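Local coordinates for protein histone-lysine N-methyltransferase, H3 lysine-9 specific SUVH6 (PDB 6A5K) that probably methylates a lysine of the histone H3 tail with S-adenosylmethionine as methyl donor, and joins this activity to recognition of methylated DNA, at residues A[62-67]-A[107-112]; A[314-319]-A[344-349]; A[403-408]-A[435-440]. The protein carries 1 engineered substitution. All coordinates share one frame; numbering follows the deposited sequence.

Contact 1: A[62-67]-A[107-112]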
# COMPACT_ATOMS: atom_id res chain seq x y z
N GLY A 62 16.97 8.59 -19.06
CA GLY A 62 18.12 8.87 -19.90
C GLY A 62 19.44 8.51 -19.25
O GLY A 62 20.50 8.72 -19.86
N VAL A 63 19.41 7.99 -18.03
CA VAL A 63 20.64 7.61 -17.33
C VAL A 63 20.55 6.27 -16.60
O VAL A 63 19.49 5.88 -16.12
CB VAL A 63 21.07 8.69 -16.30
CG1 VAL A 63 21.33 10.03 -16.99
CG2 VAL A 63 20.02 8.84 -15.22
N HIS A 64 21.69 5.58 -16.53
CA HIS A 64 21.83 4.38 -15.71
C HIS A 64 22.48 4.74 -14.39
O HIS A 64 23.34 5.63 -14.34
CB HIS A 64 22.68 3.32 -16.43
CG HIS A 64 21.90 2.44 -17.36
ND1 HIS A 64 21.57 2.82 -18.64
CD2 HIS A 64 21.40 1.19 -17.19
CE1 HIS A 64 20.89 1.84 -19.23
NE2 HIS A 64 20.77 0.85 -18.37
N ILE A 65 22.07 4.07 -13.32
CA ILE A 65 22.63 4.31 -11.99
C ILE A 65 23.33 3.07 -11.42
O ILE A 65 22.75 1.98 -11.42
CB ILE A 65 21.54 4.76 -11.00
CG1 ILE A 65 20.86 6.04 -11.50
CG2 ILE A 65 22.12 4.96 -9.61
CD1 ILE A 65 19.64 6.43 -10.71
N LEU A 66 24.55 3.24 -10.93
CA LEU A 66 25.23 2.16 -10.22
C LEU A 66 25.08 2.32 -8.71
O LEU A 66 25.47 3.34 -8.15
CB LEU A 66 26.72 2.11 -10.59
CG LEU A 66 27.48 0.81 -10.30
CD1 LEU A 66 26.83 -0.38 -11.01
CD2 LEU A 66 28.94 0.95 -10.71
N GLY A 67 24.50 1.31 -8.06
CA GLY A 67 24.34 1.33 -6.62
C GLY A 67 22.97 1.81 -6.17
O GLY A 67 21.96 1.51 -6.82
N VAL A 107 29.27 -3.21 -16.81
CA VAL A 107 28.95 -3.98 -15.62
C VAL A 107 27.45 -3.94 -15.42
O VAL A 107 26.79 -2.99 -15.84
CB VAL A 107 29.66 -3.46 -14.36
CG1 VAL A 107 31.18 -3.56 -14.51
CG2 VAL A 107 29.22 -2.02 -14.05
N ALA A 108 26.91 -4.98 -14.79
CA ALA A 108 25.49 -5.01 -14.49
C ALA A 108 25.12 -3.93 -13.49
O ALA A 108 25.88 -3.65 -12.56
CB ALA A 108 25.08 -6.37 -13.96
N THR A 109 23.95 -3.33 -13.68
CA THR A 109 23.43 -2.38 -12.71
C THR A 109 22.32 -3.02 -11.90
O THR A 109 22.16 -2.73 -10.71
CB THR A 109 22.89 -1.13 -13.40
OG1 THR A 109 21.96 -1.52 -14.41
CG2 THR A 109 24.03 -0.32 -14.02
N SER A 110 21.54 -3.89 -12.54
CA SER A 110 20.42 -4.48 -11.81
C SER A 110 19.95 -5.77 -12.45
O SER A 110 20.09 -5.95 -13.65
CB SER A 110 19.25 -3.49 -11.73
OG SER A 110 18.78 -3.18 -13.03
N ILE A 111 19.40 -6.68 -11.65
CA ILE A 111 18.80 -7.89 -12.19
C ILE A 111 17.43 -8.14 -11.58
O ILE A 111 17.18 -7.80 -10.42
CB ILE A 111 19.69 -9.14 -11.95
CG1 ILE A 111 19.88 -9.41 -10.46
CG2 ILE A 111 21.03 -9.00 -12.66
CD1 ILE A 111 20.73 -10.65 -10.15
N VAL A 112 16.54 -8.71 -12.37
CA VAL A 112 15.26 -9.18 -11.84
C VAL A 112 15.34 -10.70 -11.70
O VAL A 112 15.49 -11.41 -12.69
CB VAL A 112 14.07 -8.79 -12.73
CG1 VAL A 112 12.77 -9.30 -12.11
CG2 VAL A 112 14.03 -7.29 -12.93
O HOH W 1 23.98 -1.29 -9.13

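Contact 2: A[314-319]-A[344-349]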
# COMPACT_ATOMS: atom_id res chain seq x y z
N ILE A 314 -18.60 3.84 -10.66
CA ILE A 314 -18.25 2.88 -9.63
C ILE A 314 -16.90 3.27 -9.02
O ILE A 314 -15.90 3.27 -9.73
CB ILE A 314 -18.13 1.44 -10.20
CG1 ILE A 314 -19.37 1.09 -11.03
CG2 ILE A 314 -17.93 0.43 -9.09
CD1 ILE A 314 -20.62 1.01 -10.22
N PRO A 315 -16.87 3.60 -7.72
CA PRO A 315 -15.62 4.09 -7.14
C PRO A 315 -14.60 2.99 -6.81
O PRO A 315 -13.52 3.30 -6.30
CB PRO A 315 -16.09 4.78 -5.85
CG PRO A 315 -17.36 4.09 -5.50
CD PRO A 315 -18.02 3.76 -6.81
N TYR A 316 -14.94 1.74 -7.09
CA TYR A 316 -14.00 0.63 -6.93
C TYR A 316 -13.77 -0.03 -8.27
O TYR A 316 -14.64 -0.02 -9.13
CB TYR A 316 -14.53 -0.41 -5.93
CG TYR A 316 -14.76 0.09 -4.52
CD1 TYR A 316 -13.70 0.27 -3.64
CD2 TYR A 316 -16.05 0.34 -4.05
CE1 TYR A 316 -13.92 0.72 -2.34
CE2 TYR A 316 -16.28 0.79 -2.76
CZ TYR A 316 -15.21 0.97 -1.90
OH TYR A 316 -15.44 1.42 -0.62
N ASN A 317 -12.60 -0.64 -8.46
CA ASN A 317 -12.41 -1.54 -9.59
C ASN A 317 -13.06 -2.89 -9.28
O ASN A 317 -13.43 -3.16 -8.14
CB ASN A 317 -10.93 -1.72 -9.93
CG ASN A 317 -10.32 -0.48 -10.54
OD1 ASN A 317 -9.35 0.07 -10.02
ND2 ASN A 317 -10.89 -0.01 -11.65
N PHE A 318 -13.17 -3.75 -10.28
CA PHE A 318 -13.85 -5.02 -10.09
C PHE A 318 -13.09 -5.95 -9.14
O PHE A 318 -13.66 -6.93 -8.64
CB PHE A 318 -14.08 -5.72 -11.43
CG PHE A 318 -15.16 -5.10 -12.28
CD1 PHE A 318 -15.83 -3.96 -11.85
CD2 PHE A 318 -15.50 -5.66 -13.50
CE1 PHE A 318 -16.82 -3.39 -12.63
CE2 PHE A 318 -16.50 -5.09 -14.29
CZ PHE A 318 -17.16 -3.95 -13.85
N ASP A 319 -11.82 -5.65 -8.88
CA ASP A 319 -11.02 -6.48 -7.98
C ASP A 319 -11.07 -5.99 -6.53
O ASP A 319 -10.34 -6.48 -5.67
CB ASP A 319 -9.57 -6.56 -8.49
CG ASP A 319 -8.82 -5.22 -8.42
OD1 ASP A 319 -9.42 -4.18 -8.07
OD2 ASP A 319 -7.62 -5.21 -8.72
N LEU A 344 -19.89 -2.69 -5.44
CA LEU A 344 -20.11 -1.62 -4.47
C LEU A 344 -20.28 -2.13 -3.04
O LEU A 344 -20.86 -1.45 -2.20
CB LEU A 344 -21.34 -0.79 -4.86
CG LEU A 344 -21.22 0.04 -6.13
CD1 LEU A 344 -22.52 0.81 -6.37
CD2 LEU A 344 -20.03 0.98 -6.03
N ARG A 345 -19.80 -3.34 -2.77
CA ARG A 345 -19.76 -3.83 -1.40
C ARG A 345 -18.33 -4.23 -1.06
O ARG A 345 -17.86 -5.29 -1.46
CB ARG A 345 -20.71 -5.02 -1.19
CG ARG A 345 -22.17 -4.70 -1.40
CD ARG A 345 -23.01 -5.94 -1.10
NE ARG A 345 -24.41 -5.82 -1.51
CZ ARG A 345 -25.37 -5.36 -0.72
NH1 ARG A 345 -25.08 -4.94 0.51
NH2 ARG A 345 -26.62 -5.29 -1.16
N VAL A 346 -17.63 -3.36 -0.35
CA VAL A 346 -16.22 -3.60 -0.05
C VAL A 346 -15.94 -3.42 1.45
O VAL A 346 -15.74 -4.41 2.16
CB VAL A 346 -15.29 -2.66 -0.86
CG1 VAL A 346 -13.83 -2.90 -0.49
CG2 VAL A 346 -15.50 -2.87 -2.35
N THR A 347 -15.94 -2.18 1.93
CA THR A 347 -15.56 -1.92 3.32
C THR A 347 -16.57 -2.50 4.31
O THR A 347 -16.23 -2.77 5.47
CB THR A 347 -15.39 -0.39 3.60
OG1 THR A 347 -16.65 0.28 3.50
CG2 THR A 347 -14.42 0.22 2.62
N GLN A 348 -17.80 -2.72 3.87
CA GLN A 348 -18.83 -3.23 4.77
C GLN A 348 -18.53 -4.68 5.18
O GLN A 348 -19.08 -5.18 6.16
CB GLN A 348 -20.22 -3.13 4.14
CG GLN A 348 -20.39 -3.94 2.87
CD GLN A 348 -21.66 -3.58 2.12
OE1 GLN A 348 -22.61 -4.35 2.09
NE2 GLN A 348 -21.68 -2.40 1.51
N HIS A 349 -17.66 -5.34 4.43
CA HIS A 349 -17.32 -6.73 4.70
C HIS A 349 -16.25 -6.88 5.79
O HIS A 349 -15.89 -7.99 6.18
CB HIS A 349 -16.86 -7.42 3.42
CG HIS A 349 -17.96 -7.65 2.43
ND1 HIS A 349 -19.24 -8.00 2.81
CD2 HIS A 349 -17.98 -7.57 1.08
CE1 HIS A 349 -20.00 -8.13 1.74
NE2 HIS A 349 -19.26 -7.87 0.67

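Contact 3: A[403-408]-A[435-440]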
# COMPACT_ATOMS: atom_id res chain seq x y z
N PHE A 403 -11.08 10.70 16.64
CA PHE A 403 -11.04 10.99 15.21
C PHE A 403 -12.09 12.05 14.90
O PHE A 403 -13.29 11.79 14.96
CB PHE A 403 -11.29 9.74 14.36
CG PHE A 403 -11.00 9.94 12.89
CD1 PHE A 403 -11.93 10.54 12.06
CD2 PHE A 403 -9.78 9.55 12.36
CE1 PHE A 403 -11.65 10.73 10.71
CE2 PHE A 403 -9.50 9.73 11.01
CZ PHE A 403 -10.44 10.32 10.19
N ASP A 404 -11.62 13.25 14.57
CA ASP A 404 -12.49 14.36 14.21
C ASP A 404 -12.99 14.14 12.78
O ASP A 404 -12.21 14.21 11.84
CB ASP A 404 -11.73 15.69 14.35
CG ASP A 404 -12.61 16.91 14.18
OD1 ASP A 404 -13.53 16.91 13.34
OD2 ASP A 404 -12.37 17.90 14.91
N ILE A 405 -14.28 13.88 12.62
CA ILE A 405 -14.84 13.57 11.30
C ILE A 405 -14.90 14.82 10.41
O ILE A 405 -15.24 15.91 10.88
CB ILE A 405 -16.26 12.96 11.43
CG1 ILE A 405 -16.22 11.65 12.22
CG2 ILE A 405 -16.90 12.75 10.06
CD1 ILE A 405 -17.58 11.02 12.44
N GLY A 406 -14.55 14.66 9.14
CA GLY A 406 -14.75 15.71 8.15
C GLY A 406 -13.50 16.41 7.65
O GLY A 406 -12.47 16.43 8.33
N ASN A 407 -13.61 17.01 6.46
CA ASN A 407 -12.53 17.80 5.85
C ASN A 407 -11.18 17.11 5.71
O ASN A 407 -10.14 17.70 5.99
CB ASN A 407 -12.29 19.10 6.64
CG ASN A 407 -13.53 19.96 6.74
OD1 ASN A 407 -14.11 20.09 7.82
ND2 ASN A 407 -13.96 20.53 5.62
N ARG A 408 -11.18 15.85 5.27
CA ARG A 408 -9.92 15.13 5.15
C ARG A 408 -9.63 14.67 3.74
O ARG A 408 -8.55 14.13 3.47
CB ARG A 408 -9.90 13.93 6.08
CG ARG A 408 -9.84 14.33 7.52
CD ARG A 408 -10.00 13.11 8.35
NE ARG A 408 -10.15 13.43 9.75
CZ ARG A 408 -9.18 13.37 10.64
NH1 ARG A 408 -7.95 13.01 10.27
NH2 ARG A 408 -9.43 13.67 11.90
N GLU A 435 -16.94 18.10 2.85
CA GLU A 435 -17.81 18.86 3.74
C GLU A 435 -17.47 18.57 5.21
O GLU A 435 -16.82 17.58 5.52
CB GLU A 435 -19.28 18.55 3.44
CG GLU A 435 -19.95 19.61 2.58
CD GLU A 435 -20.79 19.02 1.46
OE1 GLU A 435 -21.58 18.09 1.73
OE2 GLU A 435 -20.64 19.47 0.30
N SER A 436 -17.90 19.46 6.09
CA SER A 436 -17.58 19.37 7.51
C SER A 436 -18.60 18.56 8.30
O SER A 436 -19.69 18.25 7.81
CB SER A 436 -17.46 20.77 8.12
OG SER A 436 -16.33 21.46 7.61
N SER A 437 -18.24 18.22 9.53
CA SER A 437 -19.12 17.47 10.43
C SER A 437 -18.99 17.97 11.86
O SER A 437 -17.94 18.46 12.27
CB SER A 437 -18.79 15.97 10.36
OG SER A 437 -19.30 15.27 11.48
N GLY A 438 -20.06 17.84 12.64
CA GLY A 438 -20.00 18.23 14.04
C GLY A 438 -19.77 17.03 14.94
O GLY A 438 -20.06 17.09 16.14
N PHE A 439 -19.25 15.95 14.37
CA PHE A 439 -19.10 14.71 15.15
C PHE A 439 -17.69 14.14 15.17
O PHE A 439 -16.89 14.38 14.26
CB PHE A 439 -20.08 13.66 14.64
CG PHE A 439 -21.52 14.02 14.87
CD1 PHE A 439 -22.18 14.87 13.99
CD2 PHE A 439 -22.20 13.54 15.97
CE1 PHE A 439 -23.50 15.22 14.20
CE2 PHE A 439 -23.53 13.89 16.19
CZ PHE A 439 -24.17 14.73 15.30
N THR A 440 -17.41 13.37 16.21
CA THR A 440 -16.10 12.81 16.48
C THR A 440 -16.26 11.36 16.95
O THR A 440 -17.25 11.03 17.60
CB THR A 440 -15.35 13.64 17.56
OG1 THR A 440 -15.03 14.93 17.03
CG2 THR A 440 -14.06 12.95 18.04
O HOH W 2 -15.97 16.94 13.70
O HOH W 3 -15.33 18.51 10.20

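Contact 1: A[62-67]-A[107-112]
Leu66 and Thr109 mark the dense part of this contact, where the loop 62-67 lies against strand 105-113 of the SRA domain. Thr109 turns its aliphatic side to the loop: its CG2, anti to the carbonyl carbon, sits 3.7 Å from Ile65 O, and CB is equally close to that oxygen. Leu66 reaches in with a single branch. Its CD1 meets Ala108 O at 3.7 Å, and the same methyl lies 4.2 Å from Val107 CG2 and nearer to Thr109 CG2. Met100 of strand 97-102 touches Leu66 and Thr109.

The His64 side is looser and largely solvent-exposed. The imidazole offers its edge, with CD2 3.9 Å from Thr109 OG1 and that oxygen near the ring plane, while NE2 is held by Asp98. Thr109 OG1 bonds weakly to Asp98 O. That aspartate also pairs with the backbone of both Thr109 and Ser110, a classic beta bulge.

Polar linkage is indirect. One water accepts from Gly67 N at 2.9 Å and donates to Thr109 O at 2.8 Å; Arg172 binds Ile65 O and pairs with the Thr109 backbone. The chemistry implies a seam of methyl groups against carbonyl oxygens and one another, with polar ties through water, Asp98 and Arg172.

Contact 2: A[314-319]-A[344-349]
Tyr316 and Leu344 bring the two backbones closest, with their CA atoms 7.0 Å apart, so two irregular chains, the second ending in a 3-10 turn at 347-349, meet through side chains. Tyr316 and Leu344 carry the contact about equally. The tyrosine ring receives Val346 CG2 almost squarely over the centre, 3.5 Å from the centroid and 5° off the ring normal, a well-formed CH-pi contact. The methyl is placed there because Val346 holds CG1 anti to the backbone N (chi1 178°), which leaves CG2 anti to the carbonyl carbon. At the far end of the ring, Tyr316 OH lies 3.6 Å from Thr347 CG2, while Thr347 OG1 is engaged by Glu331. Tyr316 and Thr347 also touch Phe481 of strand 477-482.

Leu344 CD2 packs 3.5 Å from Pro315 CD and 3.8 Å from Ile314 CG2; its approach to the edge of the Tyr316 ring is more distant. An alanine in place of Tyr316 would probably deprive Val346 CG2 of the ring face and Thr347 CG2 of the hydroxyl oxygen, and open a gap toward Phe481.

Within 344-349, Arg345 NH1 donates to a lone pair of Gln348 OE1 at 3.0 Å, and Glu331 binds Val346 N and Gln348 NE2. Leu344 touches the zinc ligand Cys306, its side chain about 4 Å from a zinc ion. The setting is that of the pre-SET motif, whose nine cysteines bind three zinc ions in a cluster; the loops beside it pack, through Tyr316 and Thr347, on strand 477-482.

Contact 3: A[403-408]-A[435-440]
Ser436 OG donates to Asn407 OD1 at 2.6 Å, in the carbonyl plane and on a lone pair. Asn407 brings its amide there with CG anti to the carbonyl carbon (chi1 -57°). Beside this short bond, Asn407 N reaches Glu435 O only weakly. Gly406 faces Ser436, at backbone angles where a CB would strike the preceding carbonyl oxygen and crowd Ser437 N.

The pairing is firmer farther along, where Ile405 N donates to Phe439 O at 3.1 Å with an N-H...O angle of 148°. Ile405 adds its side chain to the same place, CB lying 3.2 Å from that oxygen, while CG2 packs 3.7 Å from Ser437 CB. Thr440 CG2 approaches Phe403 O at 3.4 Å, and Thr440 OG1 is bound by Asp389.

Arg408 binds Asp404 O side-on with NE and NH2, at 3.0 and 2.8 Å, its guanidinium lying over the rim of Phe403. Ser437 OG accepts from Phe439 N, an ST turn at the corner where the chain bends at Gly438, and also bonds Arg474 O. Strands 402-406 and 436-442 belong to a three-stranded antiparallel sheet of the SET domain, with the side chain of Phe403 about 8 Å from bound S-adenosylmethionine.

The three contacts follow one another along the chain without overlap: contact 1 in the SRA domain, contact 2 beside the pre-SET zinc cluster, with 314-319 in the pre-SET motif, and contact 3 in the SET domain. Contact 1 stands apart: its centre is 39 Å from that of contact 2 and 47 Å from that of contact 3, on the opposite side of the chain's centre. Contacts 2 and 3 are closer, with centres 23 Å apart and nearest atoms about 13 Å apart. No sheet is shared: contact 1 involves the large SRA sheet and contact 3 a three-stranded one, while contact 2 packs against strand 477-482. The spacing is consistent with DNA reading and histone methylation being carried by separate modules.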